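Local coordinates for protein putative laminarinase (Phanerochaete chrysosporium, PDB 2W39) that probably hydrolyses glycosidic bonds in beta-glucans such as laminarin and lichenin, as an extracellular fungal family 16 glycoside hydrolase with a beta-sandwich fold, at residues 18-23 / 43-48; 67-72 / 279-284; 49-54 / 88-93. One frame throughout, in Å; residues are numbered along the deposited sequence.

Contact 1: 18-23 / 43-48; sequences FTHEAI and NLTYAS. With NAG (2-acetamido-2-deoxy-beta-D-glucopyranose), chain C.
The family 16 beta-sandwich is bridged between its two sheets here, where H20 of strand 18-20 meets T45 of strand 45-48. The same segment 43-48 carries the N-glycosylation site at N43. One hydrogen bond makes the inter-sheet contact. H20 NE2 and T45 OG1 are 2.8 Å apart, and either could be the donor. The bond is almost straight, at 174°. The hydroxyl lies in the plane of the imidazole, at its edge. H20 ND1 is bonded in turn to Q36 OE1, so both ring nitrogens have a partner and the ring's rotation is fixed. Both side chains also touch A39 of helix 36-41.

N43 follows that helix in a Schellman motif, and its ND2 is bonded covalently to NAG C1 at 1.4 Å. One face of the Y46 ring lies against the sugar. CG of Y46 is anti to the backbone N (chi1 175°), which sends the ring to the side where the glycan stands. Replacing Y46 by an alanine removes the ring, and the NAG would probably lose its aromatic platform and be freer to swing about the N43 linkage. R55 NH2 adds a hydrogen bond to the sugar. NAG C5 sits over the centre of the Y46 ring, 3.7 Å above its plane.

Contact 2: 67-72 / 279-284; sequences PGRNSV and NNPSAF
R69 reaches P281 and F284 through a chain that starts out stretched and then bends. Its CG is anti to the backbone N (chi1 -173°), which sends the side chain off strand 69-76 toward segment 279-284. A turn at chi3 (-70°) then lays the guanidinium against that segment. F284 places its CG anti to its own carbonyl carbon (chi1 -62°), which brings the CD1 side of the ring to the arginine.

The contact joins the start of strand 69-76 to the loop between helix 273-279 and strand 288-297. Just after N280 the loop makes a short 3-10 turn at 281-283. F284 N bonds to P281 O at 3.0 Å, so the turn sets the spacing of the two residues that touch R69.

P281 comes over one face of the guanidinium. Its CA stands 3.5 Å above the plane, offset toward the rim, and lies 3.8 Å from R69 NH2. P281 CB is also 3.8 Å from R69 NH1. The aromatic neighbour touches further back along the arginine. F284 CD1 is 3.7 Å from R69 NE and 3.8 Å from R69 CD. The planes of guanidinium and phenyl ring are nearly parallel, but the approach is oblique.

The polar partners of the arginine lie beyond the two segments. NH2 donates to V277 O, in the last turns of helix 273-279, and to T60 O, while NH1 forms a salt bridge with D57 OD1.

No hydrogen bond joins the two segments themselves. The chemistry is therefore divided. Carbon atoms of P281 and F284 pack on a buried arginine, while two carbonyls and a carboxylate take up its terminal nitrogens, NH2 and NH1. A positive charge so close to the C-terminal end of a helix probably also interacts favourably with its dipole.

Contact 3: 49-54 / 88-93; sequences GDTLIL and DVRHMP
R90 grips D50 across the antiparallel sheet of the beta-sandwich. D50 lies in the turn of the beta-hairpin formed by strands 45-48 and 51-55. R90 lies at the corner where the chain leaves strand 83-89. Strand 288-297 pairs with both 51-55 and 83-89, so the arginine spans the strand between them. R90 and H91 both face D290 on that strand, in a classic beta bulge.

Across the two segments the acceptor is a backbone oxygen. D50 O takes hydrogen bonds from two nitrogens of R90, an end-on grip by NH1 and NH2 on a single atom. NH2 is the closer donor, at 2.9 Å from D50 O, with an angle of 152° at the hydrogen. NH1 is 3.2 Å from D50 O and more bent, at 139°. The oxygen is nearly in the guanidinium plane, yet both nitrogens come from the same face of the carbonyl plane and are tilted out of it.

The D50 carboxylate adds charge to this grip. Its CG is held between the backbone N and the carbonyl carbon (chi1 67°). This brings the carboxylate round toward the side of R90, where NH2 meets both OD2 and the carbonyl oxygen. OD2 forms a salt bridge with NH2 at 3.2 Å. The carboxylate and guanidinium planes are turned well away from each other.

The stronger partner of R90 lies on the intervening strand 288-297, where NH1 forms a salt bridge to D290 OD1. The cation thus has two aspartates, D50 and D290, as partners, which probably balance its charge at this surface position. Next to R90, H91 ND1 is hydrogen-bonded to Y288 O. On the hairpin side, T51 OG1 approaches the guanidinium obliquely and lies 3.2 Å from R90 NH1.

The hairpin of strands 45-48 and 51-55 ties contact 1 to contact 3. Y46 O lies 2.8 Å from I53 N, a probable hydrogen bond, and the two contact centres are 13 Å apart. Segment 67-72 of contact 2 belongs to the opposing sheet, with strand 18-20 as a neighbour. V72 packs between the sheets: its CG1 is 3.7 Å from T45 OG1 of contact 1, and its CG2 is 3.7 Å from L54 CB of contact 3. L44 CD1 also meets N70 CB at 3.6 Å. None of these segments supplies the sugar-pocket residues such as W99, W103, E115 and E120. E21, however, forms a salt bridge with R73, which neighbours the bound sugar.

Contact 1: 18-23 / 43-48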
loop_
_atom_site.group_PDB
_atom_site.type_symbol
_atom_site.label_atom_id
_atom_site.label_comp_id
_atom_site.label_asym_id
_atom_site.label_seq_id
_atom_site.Cartn_x
_atom_site.Cartn_y
_atom_site.Cartn_z
ATOM N N PHE A 18 10.527 -9.216 -8.046
ATOM C CA PHE A 18 9.123 -8.857 -8.303
ATOM C C PHE A 18 8.873 -8.995 -9.783
ATOM O O PHE A 18 9.810 -8.970 -10.569
ATOM C CB PHE A 18 8.847 -7.393 -7.922
ATOM C CG PHE A 18 8.669 -7.153 -6.437
ATOM C CD1 PHE A 18 9.681 -7.413 -5.520
ATOM C CD2 PHE A 18 7.464 -6.636 -5.959
ATOM C CE1 PHE A 18 9.494 -7.187 -4.172
ATOM C CE2 PHE A 18 7.264 -6.394 -4.602
ATOM C CZ PHE A 18 8.283 -6.679 -3.701
ATOM N N THR A 19 7.608 -9.120 -10.163
ATOM C CA THR A 19 7.209 -8.927 -11.543
ATOM C C THR A 19 6.296 -7.706 -11.617
ATOM O O THR A 19 5.773 -7.234 -10.604
ATOM C CB THR A 19 6.480 -10.134 -12.137
ATOM O OG1 THR A 19 5.233 -10.303 -11.472
ATOM C CG2 THR A 19 7.313 -11.383 -12.010
ATOM N N HIS A 20 6.146 -7.168 -12.815
ATOM C CA HIS A 20 5.124 -6.168 -13.088
ATOM C C HIS A 20 3.885 -6.870 -13.622
ATOM O O HIS A 20 3.959 -7.679 -14.559
ATOM C CB HIS A 20 5.626 -5.180 -14.142
ATOM C CG HIS A 20 6.655 -4.210 -13.650
ATOM N ND1 HIS A 20 7.838 -4.591 -13.051
ATOM C CD2 HIS A 20 6.695 -2.855 -13.724
ATOM C CE1 HIS A 20 8.545 -3.509 -12.759
ATOM N NE2 HIS A 20 7.880 -2.443 -13.165
ATOM N N GLU A 21 2.733 -6.572 -13.038
ATOM C CA GLU A 21 1.480 -7.175 -13.461
ATOM C C GLU A 21 0.856 -6.310 -14.549
ATOM O O GLU A 21 0.367 -5.210 -14.272
ATOM C CB GLU A 21 0.539 -7.293 -12.278
ATOM C CG GLU A 21 1.057 -8.149 -11.125
ATOM C CD GLU A 21 -0.034 -8.358 -10.109
ATOM O OE1 GLU A 21 -0.114 -7.578 -9.137
ATOM O OE2 GLU A 21 -0.829 -9.314 -10.311
ATOM N N ALA A 22 0.868 -6.814 -15.783
ATOM C CA ALA A 22 0.257 -6.107 -16.901
ATOM C C ALA A 22 -1.158 -6.648 -17.029
ATOM O O ALA A 22 -1.454 -7.515 -17.861
ATOM C CB ALA A 22 1.063 -6.335 -18.160
ATOM N N ILE A 23 -2.036 -6.126 -16.185
ATOM C CA ILE A 23 -3.388 -6.637 -16.028
ATOM C C ILE A 23 -4.376 -5.502 -16.152
ATOM O O ILE A 23 -4.058 -4.352 -15.839
ATOM C CB ILE A 23 -3.582 -7.368 -14.662
ATOM C CG1 ILE A 23 -3.368 -6.419 -13.461
ATOM C CG2 ILE A 23 -2.678 -8.587 -14.580
ATOM C CD1 ILE A 23 -3.702 -7.033 -12.116
ATOM N N ASN A 43 10.704 4.521 -18.494
ATOM C CA ASN A 43 11.183 5.105 -17.230
ATOM C C ASN A 43 10.072 5.304 -16.209
ATOM O O ASN A 43 10.097 6.249 -15.401
ATOM C CB ASN A 43 11.999 6.383 -17.456
ATOM C CG ASN A 43 13.000 6.655 -16.328
ATOM O OD1 ASN A 43 13.441 5.740 -15.618
ATOM N ND2 ASN A 43 13.365 7.933 -16.175
ATOM N N LEU A 44 9.103 4.393 -16.234
ATOM C CA LEU A 44 8.074 4.364 -15.200
ATOM C C LEU A 44 8.529 3.574 -13.983
ATOM O O LEU A 44 8.013 3.754 -12.876
ATOM C CB LEU A 44 6.780 3.789 -15.756
ATOM C CG LEU A 44 6.245 4.568 -16.962
ATOM C CD1 LEU A 44 4.998 3.917 -17.472
ATOM C CD2 LEU A 44 5.997 6.046 -16.632
ATOM N N THR A 45 9.485 2.677 -14.198
ATOM C CA THR A 45 10.187 2.011 -13.108
ATOM C C THR A 45 11.652 2.333 -13.292
ATOM O O THR A 45 12.188 2.203 -14.407
ATOM C CB THR A 45 9.966 0.502 -13.157
ATOM O OG1 THR A 45 8.583 0.269 -12.891
ATOM C CG2 THR A 45 10.820 -0.262 -12.126
ATOM N N TYR A 46 12.300 2.742 -12.206
ATOM C CA TYR A 46 13.712 3.085 -12.203
ATOM C C TYR A 46 14.259 2.426 -10.951
ATOM O O TYR A 46 13.774 2.693 -9.860
ATOM C CB TYR A 46 13.855 4.609 -12.160
ATOM C CG TYR A 46 15.269 5.108 -12.044
ATOM C CD1 TYR A 46 16.081 5.198 -13.169
ATOM C CD2 TYR A 46 15.789 5.513 -10.819
ATOM C CE1 TYR A 46 17.383 5.662 -13.081
ATOM C CE2 TYR A 46 17.097 5.985 -10.719
ATOM C CZ TYR A 46 17.881 6.053 -11.859
ATOM O OH TYR A 46 19.180 6.512 -11.796
ATOM N N ALA A 47 15.254 1.543 -11.092
ATOM C CA ALA A 47 15.674 0.671 -9.966
ATOM C C ALA A 47 17.178 0.521 -9.978
ATOM O O ALA A 47 17.722 -0.372 -10.663
ATOM C CB ALA A 47 14.984 -0.700 -10.032
ATOM N N SER A 48 17.850 1.394 -9.220
ATOM C CA SER A 48 19.315 1.515 -9.233
ATOM C C SER A 48 19.868 2.236 -7.991
ATOM O O SER A 48 19.242 3.161 -7.455
ATOM C CB SER A 48 19.757 2.251 -10.499
ATOM O OG SER A 48 21.149 2.109 -10.721
HETATM C C1 NAG C . 14.415 8.179 -15.209
HETATM C C2 NAG C . 15.285 9.332 -15.748
HETATM C C3 NAG C . 16.225 9.893 -14.675
HETATM C C4 NAG C . 15.529 10.097 -13.337
HETATM C C5 NAG C . 14.801 8.811 -12.941
HETATM C C6 NAG C . 14.129 8.935 -11.572
HETATM C C7 NAG C . 16.199 9.405 -18.061
HETATM C C8 NAG C . 17.181 8.747 -18.986
HETATM N N2 NAG C . 16.093 8.845 -16.856
HETATM O O3 NAG C . 16.794 11.119 -15.095
HETATM O O4 NAG C . 16.485 10.435 -12.356
HETATM O O5 NAG C . 13.845 8.527 -13.952
HETATM O O6 NAG C . 13.121 9.925 -11.583
HETATM O O7 NAG C . 15.564 10.393 -18.435
#

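Contact 2: 67-72 / 279-284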
loop_
_atom_site.group_PDB
_atom_site.type_symbol
_atom_site.label_atom_id
_atom_site.label_comp_id
_atom_site.label_asym_id
_atom_site.label_seq_id
_atom_site.Cartn_x
_atom_site.Cartn_y
_atom_site.Cartn_z
ATOM N N PRO A 67 -6.341 3.690 -23.948
ATOM C CA PRO A 67 -6.085 3.204 -22.597
ATOM C C PRO A 67 -5.828 4.310 -21.580
ATOM O O PRO A 67 -5.594 5.474 -21.926
ATOM C CB PRO A 67 -4.817 2.352 -22.764
ATOM C CG PRO A 67 -4.810 1.991 -24.191
ATOM C CD PRO A 67 -5.319 3.203 -24.889
ATOM N N GLY A 68 -5.855 3.906 -20.320
ATOM C CA GLY A 68 -5.605 4.816 -19.212
ATOM C C GLY A 68 -4.165 5.249 -19.077
ATOM O O GLY A 68 -3.314 4.920 -19.905
ATOM N N ARG A 69 -3.889 5.993 -18.015
ATOM C CA ARG A 69 -2.555 6.550 -17.818
ATOM C C ARG A 69 -1.590 5.431 -17.459
ATOM O O ARG A 69 -1.872 4.613 -16.579
ATOM C CB ARG A 69 -2.582 7.631 -16.731
ATOM C CG ARG A 69 -1.268 8.388 -16.568
ATOM C CD ARG A 69 -1.436 9.763 -15.929
ATOM N NE ARG A 69 -2.115 10.696 -16.842
ATOM C CZ ARG A 69 -1.576 11.233 -17.937
ATOM N NH1 ARG A 69 -0.312 10.994 -18.282
ATOM N NH2 ARG A 69 -2.330 12.017 -18.696
ATOM N N ASN A 70 -0.442 5.380 -18.127
ATOM C CA ASN A 70 0.506 4.312 -17.843
ATOM C C ASN A 70 1.003 4.389 -16.406
ATOM O O ASN A 70 1.321 5.475 -15.884
ATOM C CB ASN A 70 1.722 4.364 -18.767
ATOM C CG ASN A 70 1.408 3.972 -20.195
ATOM O OD1 ASN A 70 0.388 3.362 -20.494
ATOM N ND2 ASN A 70 2.338 4.304 -21.098
ATOM N N SER A 71 1.051 3.224 -15.758
ATOM C CA SER A 71 1.508 3.107 -14.385
ATOM C C SER A 71 1.956 1.667 -14.165
ATOM O O SER A 71 1.968 0.862 -15.112
ATOM C CB SER A 71 0.374 3.500 -13.436
ATOM O OG SER A 71 0.879 3.659 -12.117
ATOM N N VAL A 72 2.299 1.350 -12.921
ATOM C CA VAL A 72 2.829 0.035 -12.605
ATOM C C VAL A 72 2.190 -0.545 -11.351
ATOM O O VAL A 72 1.789 0.185 -10.427
ATOM C CB VAL A 72 4.374 0.042 -12.481
ATOM C CG1 VAL A 72 5.040 0.463 -13.804
ATOM C CG2 VAL A 72 4.849 0.916 -11.331
ATOM N N ASN A 279 -6.162 14.577 -19.125
ATOM C CA ASN A 279 -5.799 15.867 -19.706
ATOM C C ASN A 279 -4.729 16.655 -18.979
ATOM O O ASN A 279 -4.297 17.698 -19.477
ATOM C CB ASN A 279 -7.067 16.674 -19.977
ATOM C CG ASN A 279 -7.926 15.999 -21.027
ATOM O OD1 ASN A 279 -9.107 15.737 -20.820
ATOM N ND2 ASN A 279 -7.313 15.680 -22.157
ATOM N N ASN A 280 -4.258 16.131 -17.848
ATOM C CA ASN A 280 -3.293 16.868 -17.033
ATOM C C ASN A 280 -2.026 16.070 -16.720
ATOM O O ASN A 280 -1.719 15.839 -15.554
ATOM C CB ASN A 280 -3.959 17.338 -15.737
ATOM C CG ASN A 280 -5.118 18.274 -16.004
ATOM O OD1 ASN A 280 -4.927 19.476 -16.228
ATOM N ND2 ASN A 280 -6.323 17.728 -16.032
ATOM N N PRO A 281 -1.270 15.648 -17.752
ATOM C CA PRO A 281 -0.091 14.823 -17.478
ATOM C C PRO A 281 0.863 15.455 -16.478
ATOM O O PRO A 281 1.382 14.749 -15.617
ATOM C CB PRO A 281 0.584 14.695 -18.848
ATOM C CG PRO A 281 -0.051 15.801 -19.727
ATOM C CD PRO A 281 -1.441 15.891 -19.200
ATOM N N SER A 282 1.092 16.764 -16.582
ATOM C CA SER A 282 2.054 17.421 -15.704
ATOM C C SER A 282 1.665 17.324 -14.237
ATOM O O SER A 282 2.536 17.299 -13.359
ATOM C CB SER A 282 2.270 18.877 -16.123
ATOM O OG SER A 282 2.908 18.923 -17.386
ATOM N N ALA A 283 0.359 17.237 -13.974
ATOM C CA ALA A 283 -0.157 17.126 -12.610
ATOM C C ALA A 283 0.229 15.799 -11.945
ATOM O O ALA A 283 -0.030 15.616 -10.760
ATOM C CB ALA A 283 -1.669 17.297 -12.595
ATOM N N PHE A 284 0.823 14.888 -12.715
ATOM C CA PHE A 284 1.251 13.588 -12.203
ATOM C C PHE A 284 2.756 13.460 -12.079
ATOM O O PHE A 284 3.258 12.371 -11.812
ATOM C CB PHE A 284 0.611 12.466 -13.033
ATOM C CG PHE A 284 -0.871 12.503 -12.942
ATOM C CD1 PHE A 284 -1.630 13.053 -13.966
ATOM C CD2 PHE A 284 -1.501 12.134 -11.767
ATOM C CE1 PHE A 284 -3.004 13.163 -13.830
ATOM C CE2 PHE A 284 -2.872 12.228 -11.635
ATOM C CZ PHE A 284 -3.616 12.754 -12.671
#

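Contact 3: 49-54 / 88-93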
loop_
_atom_site.group_PDB
_atom_site.type_symbol
_atom_site.label_atom_id
_atom_site.label_comp_id
_atom_site.label_asym_id
_atom_site.label_seq_id
_atom_site.Cartn_x
_atom_site.Cartn_y
_atom_site.Cartn_z
ATOM N N GLY A 49 21.060 1.829 -7.552
ATOM C CA GLY A 49 21.638 2.356 -6.307
ATOM C C GLY A 49 20.754 1.948 -5.137
ATOM O O GLY A 49 20.347 0.791 -5.055
ATOM N N ASP A 50 20.416 2.901 -4.273
ATOM C CA ASP A 50 19.522 2.626 -3.143
ATOM C C ASP A 50 18.123 3.220 -3.358
ATOM O O ASP A 50 17.471 3.649 -2.405
ATOM C CB ASP A 50 20.140 3.086 -1.805
ATOM C CG ASP A 50 20.271 4.590 -1.696
ATOM O OD1 ASP A 50 20.222 5.295 -2.724
ATOM O OD2 ASP A 50 20.428 5.072 -0.553
ATOM N N THR A 51 17.672 3.224 -4.608
ATOM C CA THR A 51 16.398 3.827 -4.974
ATOM C C THR A 51 15.596 2.947 -5.923
ATOM O O THR A 51 16.118 2.440 -6.926
ATOM C CB THR A 51 16.641 5.193 -5.649
ATOM O OG1 THR A 51 17.241 6.078 -4.696
ATOM C CG2 THR A 51 15.333 5.812 -6.114
ATOM N N LEU A 52 14.311 2.801 -5.597
ATOM C CA LEU A 52 13.319 2.291 -6.524
ATOM C C LEU A 52 12.289 3.389 -6.722
ATOM O O LEU A 52 11.672 3.846 -5.745
ATOM C CB LEU A 52 12.643 1.044 -5.971
ATOM C CG LEU A 52 11.493 0.478 -6.799
ATOM C CD1 LEU A 52 11.989 -0.195 -8.050
ATOM C CD2 LEU A 52 10.586 -0.461 -5.974
ATOM N N ILE A 53 12.110 3.805 -7.971
ATOM C CA ILE A 53 11.022 4.711 -8.327
ATOM C C ILE A 53 9.985 3.955 -9.137
ATOM O O ILE A 53 10.327 3.225 -10.089
ATOM C CB ILE A 53 11.527 5.897 -9.193
ATOM C CG1 ILE A 53 12.669 6.671 -8.534
ATOM C CG2 ILE A 53 10.371 6.806 -9.652
ATOM C CD1 ILE A 53 12.297 7.244 -7.239
ATOM N N LEU A 54 8.719 4.121 -8.751
ATOM C CA LEU A 54 7.573 3.573 -9.488
ATOM C C LEU A 54 6.674 4.766 -9.732
ATOM O O LEU A 54 6.235 5.400 -8.780
ATOM C CB LEU A 54 6.797 2.540 -8.651
ATOM C CG LEU A 54 7.627 1.377 -8.109
ATOM C CD1 LEU A 54 6.791 0.568 -7.129
ATOM C CD2 LEU A 54 8.193 0.489 -9.244
ATOM N N ASP A 88 10.669 1.138 3.751
ATOM C CA ASP A 88 11.343 2.424 4.000
ATOM C C ASP A 88 11.023 3.290 2.788
ATOM O O ASP A 88 11.571 3.064 1.705
ATOM C CB ASP A 88 12.850 2.210 4.198
ATOM C CG ASP A 88 13.604 3.484 4.492
ATOM O OD1 ASP A 88 13.019 4.575 4.437
ATOM O OD2 ASP A 88 14.814 3.380 4.767
ATOM N N VAL A 89 10.099 4.233 2.964
ATOM C CA VAL A 89 9.477 4.936 1.842
ATOM C C VAL A 89 9.791 6.428 1.930
ATOM O O VAL A 89 9.404 7.096 2.885
ATOM C CB VAL A 89 7.953 4.741 1.854
ATOM C CG1 VAL A 89 7.328 5.473 0.673
ATOM C CG2 VAL A 89 7.583 3.241 1.826
ATOM N N ARG A 90 10.503 6.938 0.932
ATOM C CA ARG A 90 10.864 8.357 0.870
ATOM C C ARG A 90 9.697 9.215 0.367
ATOM O O ARG A 90 9.571 10.373 0.759
ATOM C CB ARG A 90 12.085 8.575 -0.032
ATOM C CG ARG A 90 13.311 7.793 0.419
ATOM C CD ARG A 90 14.544 8.256 -0.367
ATOM N NE ARG A 90 15.741 7.456 -0.097
ATOM C CZ ARG A 90 16.208 6.491 -0.880
ATOM N NH1 ARG A 90 15.576 6.133 -1.988
ATOM N NH2 ARG A 90 17.325 5.863 -0.537
ATOM N N HIS A 91 8.885 8.667 -0.542
ATOM C CA HIS A 91 7.849 9.426 -1.237
ATOM C C HIS A 91 6.779 8.439 -1.683
ATOM O O HIS A 91 7.099 7.321 -2.097
ATOM C CB HIS A 91 8.461 10.118 -2.462
ATOM C CG HIS A 91 7.622 11.206 -3.068
ATOM N ND1 HIS A 91 6.653 10.965 -4.024
ATOM C CD2 HIS A 91 7.654 12.549 -2.893
ATOM C CE1 HIS A 91 6.130 12.120 -4.409
ATOM N NE2 HIS A 91 6.714 13.094 -3.733
ATOM N N MET A 92 5.517 8.847 -1.599
ATOM C CA MET A 92 4.422 8.070 -2.182
ATOM C C MET A 92 3.688 8.935 -3.200
ATOM O O MET A 92 3.787 10.166 -3.181
ATOM C CB MET A 92 3.438 7.575 -1.117
ATOM C CG MET A 92 2.546 8.659 -0.517
ATOM S SD MET A 92 1.188 8.022 0.503
ATOM C CE MET A 92 2.105 7.350 1.917
ATOM N N PRO A 93 2.955 8.306 -4.124
ATOM C CA PRO A 93 2.290 9.144 -5.116
ATOM C C PRO A 93 1.333 10.146 -4.513
ATOM O O PRO A 93 0.584 9.845 -3.572
ATOM C CB PRO A 93 1.534 8.130 -5.980
ATOM C CG PRO A 93 2.370 6.852 -5.872
ATOM C CD PRO A 93 2.839 6.866 -4.423
#